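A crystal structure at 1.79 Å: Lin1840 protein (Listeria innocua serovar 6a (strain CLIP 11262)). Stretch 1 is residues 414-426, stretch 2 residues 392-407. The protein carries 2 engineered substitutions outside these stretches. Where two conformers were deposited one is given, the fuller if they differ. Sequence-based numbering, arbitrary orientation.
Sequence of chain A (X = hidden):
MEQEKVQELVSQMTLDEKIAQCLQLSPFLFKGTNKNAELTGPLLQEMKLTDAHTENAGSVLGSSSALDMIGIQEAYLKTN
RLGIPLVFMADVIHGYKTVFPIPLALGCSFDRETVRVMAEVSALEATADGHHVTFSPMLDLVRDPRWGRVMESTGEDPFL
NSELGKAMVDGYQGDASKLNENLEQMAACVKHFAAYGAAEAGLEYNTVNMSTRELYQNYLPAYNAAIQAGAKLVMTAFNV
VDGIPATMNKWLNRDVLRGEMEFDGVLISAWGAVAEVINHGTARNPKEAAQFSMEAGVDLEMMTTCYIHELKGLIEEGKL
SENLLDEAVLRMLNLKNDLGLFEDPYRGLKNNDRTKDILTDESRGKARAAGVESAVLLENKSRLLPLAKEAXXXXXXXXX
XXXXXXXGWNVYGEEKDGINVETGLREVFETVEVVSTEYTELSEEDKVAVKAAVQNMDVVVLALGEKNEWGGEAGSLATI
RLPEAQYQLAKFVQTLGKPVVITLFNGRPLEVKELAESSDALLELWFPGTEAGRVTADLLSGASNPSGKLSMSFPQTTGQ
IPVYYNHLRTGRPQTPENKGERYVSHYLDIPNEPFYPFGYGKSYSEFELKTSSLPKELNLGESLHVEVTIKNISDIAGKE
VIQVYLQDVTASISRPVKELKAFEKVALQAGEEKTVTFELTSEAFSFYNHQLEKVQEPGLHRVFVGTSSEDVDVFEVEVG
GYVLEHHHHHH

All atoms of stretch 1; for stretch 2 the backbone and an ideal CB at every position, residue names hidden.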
ATOM      1  N   GLU A 414      32.578 -13.134 -10.525  1.00  9.49           N
ATOM      2  CA  GLU A 414      33.120 -14.154  -9.616  1.00 12.07           C
ATOM      3  C   GLU A 414      33.628 -13.538  -8.300  1.00 10.20           C
ATOM      4  O   GLU A 414      34.430 -12.580  -8.256  1.00  9.87           O
ATOM      5  CB  GLU A 414      34.246 -14.965 -10.286  1.00 14.04           C
ATOM      6  CG  GLU A 414      33.817 -15.576 -11.630  1.00 17.44           C
ATOM      7  CD  GLU A 414      34.940 -16.283 -12.320  1.00 20.73           C
ATOM      8  OE1 GLU A 414      35.379 -17.307 -11.753  1.00 21.46           O
ATOM      9  OE2 GLU A 414      35.395 -15.808 -13.408  1.00 26.56           O
ATOM     10  N   GLU A 415      33.240 -14.179  -7.202  1.00 10.84           N
ATOM     11  CA  GLU A 415      33.680 -13.724  -5.907  1.00  9.10           C
ATOM     12  C   GLU A 415      35.222 -13.763  -5.685  1.00  9.69           C
ATOM     13  O   GLU A 415      35.772 -12.891  -5.031  1.00 11.25           O
ATOM     14  CB  GLU A 415      32.901 -14.412  -4.762  1.00 10.24           C
ATOM     15  CG  GLU A 415      31.477 -13.891  -4.695  1.00 10.45           C
ATOM     16  CD  GLU A 415      30.656 -14.473  -3.596  1.00 12.70           C
ATOM     17  OE1 GLU A 415      31.183 -15.341  -2.896  1.00 14.42           O
ATOM     18  OE2 GLU A 415      29.441 -14.099  -3.464  1.00 11.13           O
ATOM     19  N   LYS A 416      35.899 -14.693  -6.325  1.00 11.01           N
ATOM     20  CA  LYS A 416      37.334 -14.844  -6.151  1.00 12.88           C
ATOM     21  C   LYS A 416      38.099 -13.640  -6.644  1.00 12.61           C
ATOM     22  O   LYS A 416      39.214 -13.311  -6.154  1.00 12.33           O
ATOM     23  CB  LYS A 416      37.806 -16.141  -6.820  1.00 17.98           C
ATOM     24  CG  LYS A 416      37.685 -16.142  -8.339  1.00 18.97           C
ATOM     25  CD  LYS A 416      38.380 -17.375  -8.916  1.00 28.46           C
ATOM     26  CE  LYS A 416      38.174 -17.510 -10.415  1.00 31.74           C
ATOM     27  NZ  LYS A 416      38.630 -16.293 -11.136  1.00 31.79           N
ATOM     28  N   ASP A 417      37.470 -12.913  -7.587  1.00 10.87           N
ATOM     29  CA  ASP A 417      38.030 -11.665  -8.142  1.00 12.19           C
ATOM     30  C   ASP A 417      37.654 -10.398  -7.378  1.00 11.16           C
ATOM     31  O   ASP A 417      38.190  -9.332  -7.678  1.00 11.40           O
ATOM     32  CB  ASP A 417      37.542 -11.430  -9.594  1.00 15.55           C
ATOM     33  CG  ASP A 417      37.813 -12.567 -10.567  1.00 20.41           C
ATOM     34  OD1 ASP A 417      38.895 -13.124 -10.588  1.00 22.72           O
ATOM     35  OD2 ASP A 417      36.901 -12.862 -11.408  1.00 32.25           O
ATOM     36  N   GLY A 418      36.726 -10.493  -6.427  1.00 10.98           N
ATOM     37  CA  GLY A 418      36.261  -9.381  -5.650  1.00  9.48           C
ATOM     38  C   GLY A 418      37.247  -9.131  -4.511  1.00  9.12           C
ATOM     39  O   GLY A 418      37.994 -10.015  -4.073  1.00  8.87           O
ATOM     40  N   ILE A 419      37.143  -7.945  -3.936  1.00 10.21           N
ATOM     41  CA  ILE A 419      38.010  -7.581  -2.846  1.00  9.44           C
ATOM     42  C   ILE A 419      37.149  -7.456  -1.607  1.00  9.27           C
ATOM     43  O   ILE A 419      36.291  -6.526  -1.532  1.00 11.57           O
ATOM     44  CB  ILE A 419      38.736  -6.253  -3.118  1.00 10.30           C
ATOM     45  CG1 ILE A 419      39.529  -6.233  -4.461  1.00 11.63           C
ATOM     46  CG2 ILE A 419      39.656  -5.850  -1.950  1.00 11.56           C
ATOM     47  CD1 ILE A 419      40.601  -7.244  -4.588  1.00 11.88           C
ATOM     48  N   ASN A 420      37.348  -8.350  -0.629  1.00  9.97           N
ATOM     49  CA  ASN A 420      36.585  -8.261   0.620  1.00  8.95           C
ATOM     50  C   ASN A 420      37.051  -7.111   1.524  1.00  9.31           C
ATOM     51  O   ASN A 420      38.056  -6.390   1.243  1.00  9.20           O
ATOM     52  CB  ASN A 420      36.472  -9.604   1.301  1.00  9.85           C
ATOM     53  CG  ASN A 420      37.778 -10.051   1.972  1.00  9.14           C
ATOM     54  OD1 ASN A 420      38.785  -9.360   1.900  1.00  9.01           O
ATOM     55  ND2 ASN A 420      37.724 -11.142   2.681  1.00 10.33           N
ATOM     56  N   VAL A 421      36.304  -6.863   2.609  1.00  8.94           N
ATOM     57  CA  VAL A 421      36.624  -5.735   3.447  1.00 10.42           C
ATOM     58  C   VAL A 421      37.995  -5.891   4.118  1.00  7.83           C
ATOM     59  O   VAL A 421      38.749  -4.930   4.123  1.00  7.83           O
ATOM     60  CB  VAL A 421      35.532  -5.482   4.470  1.00 11.06           C
ATOM     61  CG1 VAL A 421      35.895  -4.319   5.357  1.00 11.21           C
ATOM     62  CG2 VAL A 421      34.227  -5.187   3.728  1.00 10.24           C
ATOM     63  N   GLU A 422      38.296  -7.073   4.690  1.00  7.36           N
ATOM     64  CA  GLU A 422      39.591  -7.280   5.301  1.00  8.21           C
ATOM     65  C   GLU A 422      40.729  -6.992   4.314  1.00  8.51           C
ATOM     66  O   GLU A 422      41.655  -6.231   4.618  1.00 11.07           O
ATOM     67  CB  GLU A 422      39.772  -8.708   5.878  1.00 10.49           C
ATOM     68  CG  GLU A 422      41.195  -8.912   6.409  1.00 10.45           C
ATOM     69  CD  GLU A 422      41.444 -10.294   7.027  1.00 11.42           C
ATOM     70  OE1 GLU A 422      40.564 -11.165   6.959  1.00 11.43           O
ATOM     71  OE2 GLU A 422      42.523 -10.459   7.639  1.00 13.57           O
ATOM     72  N   THR A 423      40.634  -7.535   3.122  1.00 10.18           N
ATOM     73  CA  THR A 423      41.699  -7.416   2.126  1.00 10.36           C
ATOM     74  C   THR A 423      41.866  -5.953   1.725  1.00 10.93           C
ATOM     75  O   THR A 423      42.992  -5.449   1.626  1.00 10.76           O
ATOM     76  CB  THR A 423      41.436  -8.332   0.928  1.00 10.42           C
ATOM     77  OG1 THR A 423      41.413  -9.677   1.377  1.00 11.96           O
ATOM     78  CG2 THR A 423      42.514  -8.175  -0.189  1.00 10.59           C
ATOM     79  N   GLY A 424      40.752  -5.264   1.528  1.00 10.08           N
ATOM     80  CA  GLY A 424      40.767  -3.841   1.171  1.00 10.58           C
ATOM     81  C   GLY A 424      41.414  -3.015   2.297  1.00  9.96           C
ATOM     82  O   GLY A 424      42.309  -2.184   2.048  1.00 10.11           O
ATOM     83  N   LEU A 425      41.055  -3.281   3.546  1.00 10.15           N
ATOM     84  CA  LEU A 425      41.597  -2.461   4.641  1.00  9.94           C
ATOM     85  C   LEU A 425      43.114  -2.681   4.813  1.00 12.65           C
ATOM     86  O   LEU A 425      43.865  -1.727   5.093  1.00 13.30           O
ATOM     87  CB  LEU A 425      40.852  -2.771   5.981  1.00 11.56           C
ATOM     88  CG  LEU A 425      39.395  -2.361   6.115  1.00 11.89           C
ATOM     89  CD1 LEU A 425      39.025  -2.339   7.597  1.00 12.50           C
ATOM     90  CD2 LEU A 425      39.153  -1.035   5.473  1.00 15.10           C
ATOM     91  N   ARG A 426      43.562  -3.915   4.602  1.00 10.04           N
ATOM     92  CA  ARG A 426      44.987  -4.235   4.865  1.00 11.73           C
ATOM     93  C   ARG A 426      45.888  -3.681   3.799  1.00 12.65           C
ATOM     94  O   ARG A 426      47.088  -3.538   4.041  1.00 14.74           O
ATOM     95  CB  ARG A 426      45.183  -5.768   4.964  1.00 12.07           C
ATOM     96  CG  ARG A 426      44.605  -6.403   6.229  1.00 13.96           C
ATOM     97  CD  ARG A 426      45.102  -7.841   6.383  1.00 13.12           C
ATOM     98  NE  ARG A 426      44.465  -8.440   7.542  1.00 12.90           N
ATOM     99  CZ  ARG A 426      44.811  -8.253   8.797  1.00 11.77           C
ATOM    100  NH1 ARG A 426      45.823  -7.473   9.114  1.00 12.68           N
ATOM    101  NH2 ARG A 426      44.118  -8.855   9.739  1.00 13.99           N
ATOM    102  N   UNK A 392      44.660   2.018  14.509  0.50 13.04           N
ATOM    103  CA  UNK A 392      44.620   0.587  14.854  0.50 12.79           C
ATOM    104  C   UNK A 392      43.137   0.140  14.866  0.50 12.07           C
ATOM    105  O   UNK A 392      42.345   0.579  15.688  0.50 12.63           O
ATOM    106  CB  UNK A 392      45.288   0.326  16.206  0.50 12.79           C
ATOM    107  N   UNK A 393      42.790  -0.709  13.909  1.00 11.12           N
ATOM    108  CA  UNK A 393      41.407  -1.041  13.569  1.00  9.43           C
ATOM    109  C   UNK A 393      41.109  -2.455  14.026  1.00 10.12           C
ATOM    110  O   UNK A 393      41.782  -3.432  13.659  1.00 14.60           O
ATOM    111  CB  UNK A 393      41.155  -0.894  12.067  1.00  9.43           C
ATOM    112  N   UNK A 394      40.071  -2.603  14.813  1.00 10.42           N
ATOM    113  CA  UNK A 394      39.410  -3.910  14.966  1.00  9.57           C
ATOM    114  C   UNK A 394      38.244  -3.961  13.979  1.00 10.43           C
ATOM    115  O   UNK A 394      37.276  -3.180  14.040  1.00  9.26           O
ATOM    116  CB  UNK A 394      38.927  -4.132  16.401  1.00  9.57           C
ATOM    117  N   UNK A 395      38.377  -4.899  13.069  1.00 11.07           N
ATOM    118  CA  UNK A 395      37.406  -5.129  11.974  1.00  9.69           C
ATOM    119  C   UNK A 395      36.571  -6.330  12.406  1.00  8.73           C
ATOM    120  O   UNK A 395      37.059  -7.454  12.495  1.00  9.87           O
ATOM    121  CB  UNK A 395      38.091  -5.374  10.628  1.00  9.69           C
ATOM    122  N   UNK A 396      35.324  -6.107  12.715  1.00  8.39           N
ATOM    123  CA  UNK A 396      34.518  -7.190  13.227  1.00  9.36           C
ATOM    124  C   UNK A 396      33.168  -7.307  12.532  1.00  9.93           C
ATOM    125  O   UNK A 396      32.630  -6.302  12.053  1.00 10.15           O
ATOM    126  CB  UNK A 396      34.311  -7.008  14.732  1.00  9.36           C
ATOM    127  N   UNK A 397      32.614  -8.525  12.537  1.00  9.33           N
ATOM    128  CA  UNK A 397      31.297  -8.758  12.032  1.00  8.81           C
ATOM    129  C   UNK A 397      31.174  -9.624  10.813  1.00  8.11           C
ATOM    130  O   UNK A 397      32.154 -10.162  10.330  1.00  8.68           O
ATOM    131  CB  UNK A 397      30.649  -7.406  11.730  1.00  8.81           C
ATOM    132  N   UNK A 398      29.942  -9.800  10.334  1.00  7.71           N
ATOM    133  CA  UNK A 398      29.702 -10.730   9.228  1.00  7.41           C
ATOM    134  C   UNK A 398      30.170 -10.315   7.859  1.00  7.76           C
ATOM    135  O   UNK A 398      30.371 -11.227   7.023  1.00 10.59           O
ATOM    136  CB  UNK A 398      28.200 -11.009   9.138  1.00  7.41           C
ATOM    137  N   UNK A 399      30.420  -9.030   7.669  1.00  7.19           N
ATOM    138  CA  UNK A 399      30.953  -8.456   6.427  1.00  7.31           C
ATOM    139  C   UNK A 399      32.483  -8.187   6.528  1.00  8.35           C
ATOM    140  O   UNK A 399      33.096  -7.626   5.597  1.00  8.68           O
ATOM    141  CB  UNK A 399      30.212  -7.158   6.100  1.00  7.31           C
ATOM    142  N   UNK A 400      33.129  -8.628   7.631  1.00  9.38           N
ATOM    143  CA  UNK A 400      34.562  -8.412   7.805  1.00  8.11           C
ATOM    144  C   UNK A 400      35.373  -9.193   6.731  1.00  9.05           C
ATOM    145  O   UNK A 400      36.289  -8.659   6.108  1.00  9.30           O
ATOM    146  CB  UNK A 400      34.985  -8.838   9.212  1.00  8.11           C
ATOM    147  N   UNK A 401      34.993 -10.438   6.551  1.00  7.70           N
ATOM    148  CA  UNK A 401      35.642 -11.323   5.599  1.00  7.86           C
ATOM    149  C   UNK A 401      34.737 -11.893   4.546  1.00  8.50           C
ATOM    150  O   UNK A 401      35.249 -12.571   3.610  1.00  9.59           O
ATOM    151  CB  UNK A 401      36.308 -12.478   6.349  1.00  7.86           C
ATOM    152  N   UNK A 402      33.431 -11.721   4.661  1.00  8.22           N
ATOM    153  CA  UNK A 402      32.522 -12.351   3.697  1.00  9.40           C
ATOM    154  C   UNK A 402      32.883 -11.922   2.270  1.00  9.16           C
ATOM    155  O   UNK A 402      33.005 -10.721   1.995  1.00  9.30           O
ATOM    156  CB  UNK A 402      31.069 -11.988   4.011  1.00  9.40           C
ATOM    157  N   UNK A 403      32.931 -12.908   1.344  1.00  7.92           N
ATOM    158  CA  UNK A 403      33.120 -12.550  -0.068  1.00  8.24           C
ATOM    159  C   UNK A 403      31.849 -12.100  -0.792  1.00  8.60           C
ATOM    160  O   UNK A 403      31.913 -11.703  -1.976  1.00  8.07           O
ATOM    161  CB  UNK A 403      33.711 -13.748  -0.814  1.00  8.24           C
ATOM    162  N   UNK A 404      30.704 -12.135  -0.087  1.00 10.15           N
ATOM    163  CA  UNK A 404      29.403 -11.783  -0.677  1.00  8.52           C
ATOM    164  C   UNK A 404      29.199 -10.253  -0.692  1.00  7.91           C
ATOM    165  O   UNK A 404      28.371  -9.670   0.060  1.00  6.77           O
ATOM    166  CB  UNK A 404      28.271 -12.457   0.101  1.00  8.52           C
ATOM    167  N   UNK A 405      29.940  -9.613  -1.556  1.00  8.84           N
ATOM    168  CA  UNK A 405      29.892  -8.117  -1.734  1.00  8.07           C
ATOM    169  C   UNK A 405      29.657  -7.670  -3.162  1.00  8.33           C
ATOM    170  O   UNK A 405      29.686  -6.467  -3.413  1.00  7.77           O
ATOM    171  CB  UNK A 405      31.201  -7.488  -1.252  1.00  8.07           C
ATOM    172  N   UNK A 406      29.321  -8.614  -4.064  1.00  8.68           N
ATOM    173  CA  UNK A 406      29.126  -8.295  -5.493  1.00  8.16           C
ATOM    174  C   UNK A 406      27.709  -7.931  -5.788  1.00  9.50           C
ATOM    175  O   UNK A 406      27.459  -7.313  -6.819  1.00 12.26           O
ATOM    176  CB  UNK A 406      29.538  -9.472  -6.379  1.00  8.16           C
ATOM    177  N   UNK A 407      26.796  -8.233  -4.886  1.00  8.68           N
ATOM    178  CA  UNK A 407      25.375  -7.919  -5.054  1.00  6.95           C
ATOM    179  C   UNK A 407      24.573  -8.972  -5.684  1.00  7.25           C
ATOM    180  O   UNK A 407      25.084  -9.842  -6.334  1.00 10.55           O
ATOM    181  CB  UNK A 407      25.209  -6.644  -5.882  1.00  6.95           C
TER

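Position 392 is out of reach of stretch 1, which sets no limit on it. It is Lys392.

Position 393 points its CB toward the helix, 5.2 Å from Leu425 CD1. An apolar side chain suits, branched or not. It is Ile393, whose CG2 lies 4.3 Å from Leu425 CD1.

Positions 394 and 396 are out of reach, on the alternate side of the strand. They are Ala394 and Val396.

Position 395 points toward the helix, its ideal CB 4.4 Å from Leu425 CD1. Val421 and Leu425 offer an apolar surface, so leucine, isoleucine, valine or methionine would fit. It is Leu395. Its CD1 packs on Val421 CG1 at 3.8 Å. Its CD2 lies 4.1 Å from Leu425 CD1 and 3.6 Å from Glu422 CA.

Position 397 has phi 115° and psi -178°. A CB would be jammed against the preceding carbonyl oxygen, so glycine is called for. Gly397 opens a type I turn.

Position 398, with phi -72°, allows proline among many others. It is Pro398.

Position 399 points sideways, its ideal CB 5.1 Å from Val421 CG2. An apolar group suits this neighbour. It is Leu399, whose backbone O is 3.3 Å from Val421 CG2 and takes a bond from water 1, which accepts from Val421 N.

Position 400 points away. Glu422 N donates to the O of 400 at 2.9 Å. Many side chains would do; it is Ala400, which closes the turn.

Position 401 points sideways, near Asn420 and Glu422. Asn420 ND2 donates to the O of 401 at 3.0 Å. A small or polar residue would suit. It is Thr401; its CG2 lies 3.5 Å from Glu422 OE1.

Position 402 points away, leaving the choice open. It is Ser402. Its OG accepts from the backbone N of 404 at 3.1 Å.

Position 403 points toward stretch 1, its ideal CB 3.6 Å from Glu415 OE1. Phi of -81° permits proline, but a polar residue could also serve. It is Pro403. Water 2 joins its O to Glu415 O.

Position 404 points away overall, near Glu415 OE2. A basic or neutral polar group might be expected. It is Asp404, whose OD1 is 3.9 Å from Glu415 OE2. Water 3 donates to both oxygens.

Position 405 points toward stretch 1, its ideal CB 5.2 Å from Ile419 O, too far to dictate a choice. An apolar chain would do, and so would one with a donor. It is Ile405, whose CG1 lies 4.2 Å from that oxygen.

Position 406 points toward Glu415 CG, where aliphatic chains suit. Leu406 CD1 lies 3.8 Å from Glu415 CG.

Position 407 has phi 91° and psi 165°, which call for glycine. It is Gly407.

Stretch 2, residues 392-407: KIALVGPLATSPDILG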
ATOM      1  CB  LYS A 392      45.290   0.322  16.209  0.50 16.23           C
ATOM      2  CG  LYS A 392      46.769   0.714  16.298  0.50 17.70           C
ATOM      3  CD  LYS A 392      47.360   0.505  17.701  0.50 21.24           C
ATOM      4  CE  LYS A 392      47.275  -0.922  18.216  0.50 24.72           C
ATOM      5  NZ  LYS A 392      47.829  -1.146  19.604  0.50 27.62           N
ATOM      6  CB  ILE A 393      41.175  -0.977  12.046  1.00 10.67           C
ATOM      7  CG1 ILE A 393      41.273   0.469  11.591  1.00 13.71           C
ATOM      8  CG2 ILE A 393      39.800  -1.598  11.737  1.00 11.81           C
ATOM      9  CD1 ILE A 393      41.297   0.654  10.058  1.00 13.92           C
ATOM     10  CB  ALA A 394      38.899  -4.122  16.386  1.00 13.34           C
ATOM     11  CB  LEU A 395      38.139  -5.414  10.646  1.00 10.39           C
ATOM     12  CG  LEU A 395      37.198  -5.854   9.522  1.00 11.27           C
ATOM     13  CD1 LEU A 395      36.158  -4.830   9.130  1.00 10.88           C
ATOM     14  CD2 LEU A 395      38.004  -6.216   8.316  1.00 10.07           C
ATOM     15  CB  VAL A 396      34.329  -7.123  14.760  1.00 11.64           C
ATOM     16  CG1 VAL A 396      35.670  -6.898  15.514  1.00 10.02           C
ATOM     17  CG2 VAL A 396      33.486  -5.996  15.116  1.00 13.80           C
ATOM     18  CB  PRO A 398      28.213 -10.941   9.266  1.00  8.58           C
ATOM     19  CG  PRO A 398      27.657  -9.731   9.903  1.00  8.71           C
ATOM     20  CD  PRO A 398      28.697  -9.302  10.900  1.00  7.47           C
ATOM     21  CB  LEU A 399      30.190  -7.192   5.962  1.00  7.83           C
ATOM     22  CG  LEU A 399      29.035  -7.469   4.994  1.00  8.52           C
ATOM     23  CD1 LEU A 399      29.605  -7.879   3.620  1.00 11.30           C
ATOM     24  CD2 LEU A 399      28.143  -8.580   5.555  1.00  7.80           C
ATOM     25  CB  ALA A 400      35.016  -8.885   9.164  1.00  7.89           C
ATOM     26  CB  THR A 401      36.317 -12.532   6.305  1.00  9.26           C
ATOM     27  OG1 THR A 401      35.358 -13.434   6.840  1.00 10.05           O
ATOM     28  CG2 THR A 401      37.253 -12.060   7.405  1.00 10.21           C
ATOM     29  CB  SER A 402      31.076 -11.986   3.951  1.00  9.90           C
ATOM     30  OG  SER A 402      30.235 -12.483   2.953  1.00 10.23           O
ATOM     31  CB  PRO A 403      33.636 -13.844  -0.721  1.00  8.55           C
ATOM     32  CG  PRO A 403      33.159 -14.929   0.212  1.00 12.49           C
ATOM     33  CD  PRO A 403      32.988 -14.353   1.583  1.00  9.80           C
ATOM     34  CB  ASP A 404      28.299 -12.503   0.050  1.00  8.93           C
ATOM     35  CG  ASP A 404      26.926 -12.341  -0.610  1.00  8.70           C
ATOM     36  OD1 ASP A 404      26.798 -11.809  -1.746  1.00  7.65           O
ATOM     37  OD2 ASP A 404      25.960 -12.727   0.067  1.00 11.56           O
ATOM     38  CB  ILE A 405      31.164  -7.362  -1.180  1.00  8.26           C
ATOM     39  CG1 ILE A 405      32.449  -8.097  -1.496  1.00  8.34           C
ATOM     40  CG2 ILE A 405      31.060  -7.249   0.360  1.00  9.49           C
ATOM     41  CD1 ILE A 405      32.759  -8.210  -2.966  1.00  9.02           C
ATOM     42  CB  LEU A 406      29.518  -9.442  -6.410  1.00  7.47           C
ATOM     43  CG  LEU A 406      30.992  -9.972  -6.256  1.00  8.74           C
ATOM     44  CD1 LEU A 406      31.247 -11.096  -7.240  1.00  8.35           C
ATOM     45  CD2 LEU A 406      31.968  -8.860  -6.407  1.00  9.08           C
TER
HETATM   46  O   HOH W   1      33.940  -8.541   3.260  1.00 11.24           O
HETATM   47  O   HOH W   2      34.589 -11.203  -3.197  1.00 11.27           O
HETATM   48  O   HOH W   3      28.432 -11.630  -3.966  1.00  7.59           O
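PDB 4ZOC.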